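Long-range contacts in citryl-spermidine/3,4-dihydroxybenzoyl-citryl-spermidine:spermidine ligase (PDB 3TO3), which catalyses the ATP-dependent condensation of spermidine with citryl-spermidine intermediates in the biosynthesis of petrobactin, a siderophore of Bacillus anthracis: residues Lys148-Leu153 and Ala384-Gly389; Gln441-Val446 and Val453-Lys458. All coordinates share one frame; numbering follows the deposited sequence.

From the N terminus, the chain first passes through 148-153, where helix 150-156 begins, and after some 230 residues of helices, strands and loops returns at 384-389, most of strand 383-386 and the turn after it; contact 1 closes this long loop. Contact 2 follows in series, neither enclosing nor crossing the first: 441-446 and 453-458 are the two arms of a tight hairpin, strands 443-448 and 451-457. The contacts meet in one mixed sheet, since strand 383-386 pairs antiparallel with strand 443-448, probably through Phe387 N to Met443 O and Val385 O to Leu445 N. Contact 1 sets helix 150-156 against strand 383-386, while contact 2 builds the adjoining hairpin; both touch ATP.

Contact 1 of 2, residues Lys148-Leu153 and Ala384-Gly389; sequences KSYDEL and AVPFNG. With ATP (adenosine-5'-triphosphate), chain E.
Tyr150, in the first turn of helix 150-156, brings its CA to 3.0 Å from Ala384 O, near the start of strand 383-386, a CA-H...O contact in an interface without direct hydrogen bonds between 148-153 and 384-389. Tyr150 gives the largest single share of the contact, through CA and CB as well as its ring. Its CG stands anti to the backbone N (chi1 171°), and the flat ring fits beside the strand with Ala384 O at its edge, in plane, while CE2 meets Pro386 CD obliquely at 3.8 Å. The small methyl of Ala384 suits this place: it packs on Tyr150 CB at 3.8 Å and lets the helix start come close to the strand. One turn on, Leu153 sets CD1 against Val385 CG2 at 3.7 Å, and its CB lies near the Pro386 ring. The rigid proline suits its position by offering CD to both Tyr150 and Leu153. Ser149, at the N-cap position, gives its N-H to Glu152 OE1 at 3.1 Å, on the anti side of the carboxylate. Just past the strand, Asn388 borders the adenine, with CB 3.4 Å from ATP N6, and Gln282 accepts a hydrogen bond from its ND2. The aromatic ring and short aliphatic groups thus join helix to strand by van der Waals packing, and the one polar bridge is a water that donates to both Lys148 O and Ala384 O, giving the latter a hydrogen-bond donor besides its CA-H contact.

Contact 2 of 2, residues Gln441-Val446 and Val453-Lys458; sequences QNMILV and VRIALK. With ATP (adenosine-5'-triphosphate), chain E.
Lys458 reaches back across the hairpin to Gln441, its NZ donating to Gln441 O at 2.7 Å, nearly along the C=O axis. CG sits between the backbone N and the carbonyl carbon (chi1 55°), the chain then runs extended to CE, and a bend at chi4 (68°) turns NZ to the carbonyl. A long, flexible amine suits this span: Ile444 CD1 packs at about a right angle against its CD and CE, while NZ also lies 3.5 Å from Gln441 OE1, whose side chain is poorly ordered.

Behind this end the strands pair antiparallel. Ile444 and Ala456 form a hydrogen-bonded pair, Ile444 N to Ala456 O at 2.8 Å with the return bond from Ala456 N, and the small Ala456 methyl accepts the branched Ile444 CB beside it. On the other face, Met443, a selenomethionine, lies side by side with Leu457, its CG 3.7 Å from Leu457 CD2. The bend at chi3 (66°) sets CE beside Ile455 CG1. Ile455 in turn sends CD1 back over the backbone at Ile444, and Leu445 CB flanks that methyl. Back on the face of Ile444 and Ala456, Val446 CB and Arg454 CG pack side by side at 3.7 Å, while the arginine's NE bonds to Arg343 O. Beta-branched residues such as Ile444 and Val446 suit the extended backbone of a strand.

Val453 and Arg454 both face Val446, and Val446 O takes a bond from Val453 N at 2.9 Å and a weak one from Arg454 N: a classic beta bulge in a beta hairpin. At its opposite end Gln441 and Asn442 belong to the magnesium site, so the hairpin carries metal and nucleotide ligands at its mouth in this IucA/IucC-family synthetase.

Contact 1 of 2, residues Lys148-Leu153 and Ala384-Gly389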
# COMPACT_ATOMS: atom_id res chain seq x y z
N LYS B 148 -29.00 -25.63 0.63
CA LYS B 148 -28.21 -24.53 1.18
C LYS B 148 -29.07 -23.56 2.01
O LYS B 148 -30.03 -22.97 1.49
CB LYS B 148 -27.52 -23.76 0.07
CG LYS B 148 -26.44 -24.52 -0.69
CD LYS B 148 -25.10 -24.50 0.03
CE LYS B 148 -25.01 -25.61 1.09
NZ LYS B 148 -23.62 -25.76 1.64
N SER B 149 -28.73 -23.41 3.29
CA SER B 149 -29.36 -22.42 4.16
C SER B 149 -28.80 -21.02 3.84
O SER B 149 -27.91 -20.89 2.98
CB SER B 149 -29.07 -22.75 5.62
OG SER B 149 -27.69 -22.51 5.90
N TYR B 150 -29.32 -20.00 4.53
CA TYR B 150 -28.91 -18.61 4.29
C TYR B 150 -27.41 -18.41 4.47
O TYR B 150 -26.74 -17.91 3.58
CB TYR B 150 -29.64 -17.63 5.22
CG TYR B 150 -29.06 -16.22 5.13
CD1 TYR B 150 -28.39 -15.64 6.20
CD2 TYR B 150 -29.17 -15.48 3.95
CE1 TYR B 150 -27.86 -14.37 6.11
CE2 TYR B 150 -28.66 -14.20 3.86
CZ TYR B 150 -28.00 -13.65 4.93
OH TYR B 150 -27.46 -12.39 4.82
N ASP B 151 -26.90 -18.80 5.64
CA ASP B 151 -25.51 -18.58 5.99
C ASP B 151 -24.57 -19.29 5.02
O ASP B 151 -23.56 -18.72 4.64
CB ASP B 151 -25.25 -19.02 7.43
CG ASP B 151 -26.02 -18.21 8.42
OD1 ASP B 151 -26.09 -16.98 8.24
OD2 ASP B 151 -26.59 -18.80 9.37
N GLU B 152 -24.94 -20.51 4.64
CA GLU B 152 -24.18 -21.31 3.67
C GLU B 152 -24.13 -20.64 2.31
O GLU B 152 -23.09 -20.65 1.64
CB GLU B 152 -24.78 -22.72 3.53
CG GLU B 152 -24.16 -23.79 4.43
CD GLU B 152 -25.08 -25.01 4.61
OE1 GLU B 152 -26.20 -25.02 4.04
OE2 GLU B 152 -24.68 -25.96 5.33
N LEU B 153 -25.24 -20.03 1.89
CA LEU B 153 -25.25 -19.32 0.61
C LEU B 153 -24.42 -18.04 0.59
O LEU B 153 -23.78 -17.73 -0.42
CB LEU B 153 -26.67 -19.02 0.16
CG LEU B 153 -27.39 -20.18 -0.50
CD1 LEU B 153 -28.88 -19.90 -0.54
CD2 LEU B 153 -26.82 -20.39 -1.90
N ALA B 384 -33.60 -18.30 3.76
CA ALA B 384 -33.28 -16.99 3.20
C ALA B 384 -32.12 -17.10 2.25
O ALA B 384 -31.23 -17.91 2.45
CB ALA B 384 -32.93 -15.99 4.33
N VAL B 385 -32.13 -16.27 1.22
CA VAL B 385 -31.04 -16.24 0.27
C VAL B 385 -30.69 -14.77 0.01
O VAL B 385 -31.57 -13.94 -0.11
CB VAL B 385 -31.45 -17.00 -1.06
CG1 VAL B 385 -32.74 -16.47 -1.61
CG2 VAL B 385 -30.39 -16.85 -2.11
N PRO B 386 -29.40 -14.46 -0.10
CA PRO B 386 -29.01 -13.10 -0.51
C PRO B 386 -29.58 -12.77 -1.87
O PRO B 386 -29.58 -13.61 -2.76
CB PRO B 386 -27.48 -13.16 -0.59
CG PRO B 386 -27.10 -14.59 -0.38
CD PRO B 386 -28.24 -15.28 0.29
N PHE B 387 -30.03 -11.54 -2.05
CA PHE B 387 -30.81 -11.23 -3.23
C PHE B 387 -30.02 -11.39 -4.53
O PHE B 387 -30.54 -11.90 -5.50
CB PHE B 387 -31.49 -9.87 -3.11
CG PHE B 387 -32.58 -9.64 -4.10
CD1 PHE B 387 -33.88 -9.98 -3.81
CD2 PHE B 387 -32.30 -9.09 -5.35
CE1 PHE B 387 -34.90 -9.75 -4.72
CE2 PHE B 387 -33.31 -8.87 -6.25
CZ PHE B 387 -34.61 -9.19 -5.93
N ASN B 388 -28.75 -11.00 -4.54
CA ASN B 388 -27.93 -11.29 -5.72
C ASN B 388 -27.70 -12.80 -5.97
O ASN B 388 -27.30 -13.21 -7.05
CB ASN B 388 -26.59 -10.54 -5.68
CG ASN B 388 -25.70 -10.98 -4.52
OD1 ASN B 388 -26.17 -11.18 -3.40
ND2 ASN B 388 -24.41 -11.10 -4.79
N GLY B 389 -27.97 -13.63 -4.99
CA GLY B 389 -27.99 -15.06 -5.25
C GLY B 389 -28.99 -15.46 -6.33
O GLY B 389 -28.75 -16.39 -7.09
PB ATP E . -21.15 -3.49 3.28
O1B ATP E . -19.98 -3.84 4.15
O2B ATP E . -21.38 -2.00 3.31
O3B ATP E . -22.42 -4.27 3.77
PA ATP E . -19.73 -3.38 0.96
O1A ATP E . -18.63 -2.92 1.89
O2A ATP E . -20.25 -2.26 0.06
O3A ATP E . -20.91 -3.95 1.80
O5' ATP E . -19.14 -4.54 0.07
C5' ATP E . -19.94 -5.55 -0.40
C4' ATP E . -19.43 -6.32 -1.49
O4' ATP E . -20.53 -7.00 -2.17
C3' ATP E . -18.80 -5.44 -2.50
O3' ATP E . -17.48 -5.78 -2.67
C2' ATP E . -19.58 -5.67 -3.73
O2' ATP E . -18.77 -5.63 -4.83
C1' ATP E . -20.13 -7.03 -3.51
N9 ATP E . -21.20 -7.43 -4.39
C8 ATP E . -21.22 -8.58 -5.08
N7 ATP E . -22.35 -8.62 -5.79
C5 ATP E . -23.07 -7.49 -5.55
C6 ATP E . -24.31 -7.03 -6.01
N6 ATP E . -25.06 -7.82 -6.94
N1 ATP E . -24.76 -5.83 -5.57
C2 ATP E . -24.04 -5.10 -4.70
N3 ATP E . -22.84 -5.52 -4.24
C4 ATP E . -22.33 -6.71 -4.64
O HOH W 1 -32.09 -20.73 1.76

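Contact 2 of 2, residues Gln441-Val446 and Val453-Lys458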
# COMPACT_ATOMS: atom_id res chain seq x y z
N GLN B 441 -26.93 -6.54 -2.69
CA GLN B 441 -26.32 -6.99 -1.45
C GLN B 441 -27.03 -6.42 -0.22
O GLN B 441 -26.73 -6.81 0.91
CB GLN B 441 -24.82 -6.63 -1.45
CG GLN B 441 -23.92 -7.70 -0.80
CD GLN B 441 -23.53 -7.36 0.65
OE1 GLN B 441 -23.54 -6.19 1.05
NE2 GLN B 441 -23.18 -8.38 1.44
N ASN B 442 -27.98 -5.51 -0.43
CA ASN B 442 -28.76 -4.93 0.66
C ASN B 442 -30.06 -5.65 0.95
O ASN B 442 -30.84 -5.23 1.81
CB ASN B 442 -29.08 -3.47 0.36
CG ASN B 442 -27.85 -2.60 0.37
OD1 ASN B 442 -27.82 -1.54 -0.25
ND2 ASN B 442 -26.81 -3.08 1.05
N MSE B 443 -30.31 -6.73 0.20
CA MSE B 443 -31.62 -7.33 0.19
C MSE B 443 -31.49 -8.82 0.40
O MSE B 443 -30.59 -9.47 -0.15
CB MSE B 443 -32.32 -7.05 -1.14
CG MSE B 443 -32.70 -5.59 -1.35
SE MSE B 443 -33.43 -5.19 -3.16
CE MSE B 443 -35.09 -6.20 -3.10
N ILE B 444 -32.39 -9.36 1.19
CA ILE B 444 -32.43 -10.78 1.48
C ILE B 444 -33.80 -11.32 1.18
O ILE B 444 -34.78 -10.86 1.75
CB ILE B 444 -32.06 -11.02 2.95
CG1 ILE B 444 -30.66 -10.46 3.21
CG2 ILE B 444 -32.14 -12.51 3.27
CD1 ILE B 444 -30.16 -10.65 4.61
N LEU B 445 -33.90 -12.30 0.28
CA LEU B 445 -35.21 -12.92 0.04
C LEU B 445 -35.48 -13.98 1.08
O LEU B 445 -34.66 -14.88 1.28
CB LEU B 445 -35.32 -13.55 -1.35
CG LEU B 445 -36.65 -14.25 -1.64
CD1 LEU B 445 -37.78 -13.23 -1.80
CD2 LEU B 445 -36.52 -15.08 -2.92
N VAL B 446 -36.61 -13.86 1.77
CA VAL B 446 -37.08 -14.93 2.63
C VAL B 446 -38.07 -15.79 1.84
O VAL B 446 -38.97 -15.27 1.18
CB VAL B 446 -37.76 -14.38 3.87
CG1 VAL B 446 -38.25 -15.54 4.76
CG2 VAL B 446 -36.80 -13.50 4.62
N VAL B 453 -41.60 -15.33 -0.02
CA VAL B 453 -42.47 -14.96 1.09
C VAL B 453 -42.44 -13.46 1.38
O VAL B 453 -43.49 -12.80 1.40
CB VAL B 453 -42.17 -15.80 2.36
CG1 VAL B 453 -43.09 -15.38 3.50
CG2 VAL B 453 -42.37 -17.28 2.06
N ARG B 454 -41.26 -12.94 1.71
CA ARG B 454 -41.09 -11.57 2.15
C ARG B 454 -39.63 -11.13 1.95
O ARG B 454 -38.76 -11.96 1.66
CB ARG B 454 -41.56 -11.44 3.62
CG ARG B 454 -40.70 -12.23 4.61
CD ARG B 454 -41.52 -12.74 5.76
NE ARG B 454 -41.65 -11.76 6.83
CZ ARG B 454 -41.37 -11.99 8.11
NH1 ARG B 454 -40.92 -13.19 8.49
NH2 ARG B 454 -41.53 -11.04 9.00
N ILE B 455 -39.39 -9.82 2.05
CA ILE B 455 -38.06 -9.25 1.88
C ILE B 455 -37.43 -8.70 3.18
O ILE B 455 -38.13 -8.16 4.05
CB ILE B 455 -38.08 -8.15 0.80
CG1 ILE B 455 -36.71 -8.00 0.18
CG2 ILE B 455 -38.60 -6.84 1.36
CD1 ILE B 455 -36.21 -9.32 -0.41
N ALA B 456 -36.12 -8.83 3.33
CA ALA B 456 -35.43 -8.27 4.49
C ALA B 456 -34.40 -7.32 3.95
O ALA B 456 -33.74 -7.63 2.97
CB ALA B 456 -34.77 -9.35 5.29
N LEU B 457 -34.27 -6.16 4.58
CA LEU B 457 -33.39 -5.11 4.06
C LEU B 457 -32.35 -4.79 5.09
O LEU B 457 -32.59 -4.91 6.29
CB LEU B 457 -34.20 -3.86 3.69
CG LEU B 457 -35.35 -4.13 2.73
CD1 LEU B 457 -36.45 -3.12 2.93
CD2 LEU B 457 -34.85 -4.12 1.29
N LYS B 458 -31.16 -4.42 4.62
CA LYS B 458 -30.07 -4.10 5.52
C LYS B 458 -29.20 -3.01 4.91
O LYS B 458 -29.45 -2.60 3.77
CB LYS B 458 -29.23 -5.34 5.85
CG LYS B 458 -28.66 -6.11 4.63
CD LYS B 458 -27.82 -7.30 5.15
CE LYS B 458 -27.02 -8.03 4.04
NZ LYS B 458 -25.92 -7.17 3.48
PB ATP E . -21.15 -3.49 3.28
O1B ATP E . -19.98 -3.84 4.15
O2B ATP E . -21.38 -2.00 3.31
O3B ATP E . -22.42 -4.27 3.77
PA ATP E . -19.73 -3.38 0.96
O1A ATP E . -18.63 -2.92 1.89
O2A ATP E . -20.25 -2.26 0.06
O3A ATP E . -20.91 -3.95 1.80
O5' ATP E . -19.14 -4.54 0.07
C5' ATP E . -19.94 -5.55 -0.40
C4' ATP E . -19.43 -6.32 -1.49
O4' ATP E . -20.53 -7.00 -2.17
C3' ATP E . -18.80 -5.44 -2.50
O3' ATP E . -17.48 -5.78 -2.67
C2' ATP E . -19.58 -5.67 -3.73
O2' ATP E . -18.77 -5.63 -4.83
C1' ATP E . -20.13 -7.03 -3.51
N9 ATP E . -21.20 -7.43 -4.39
C8 ATP E . -21.22 -8.58 -5.08
N7 ATP E . -22.35 -8.62 -5.79
C5 ATP E . -23.07 -7.49 -5.55
C6 ATP E . -24.31 -7.03 -6.01
N6 ATP E . -25.06 -7.82 -6.94
N1 ATP E . -24.76 -5.83 -5.57
C2 ATP E . -24.04 -5.10 -4.70
N3 ATP E . -22.84 -5.52 -4.24
C4 ATP E . -22.33 -6.71 -4.64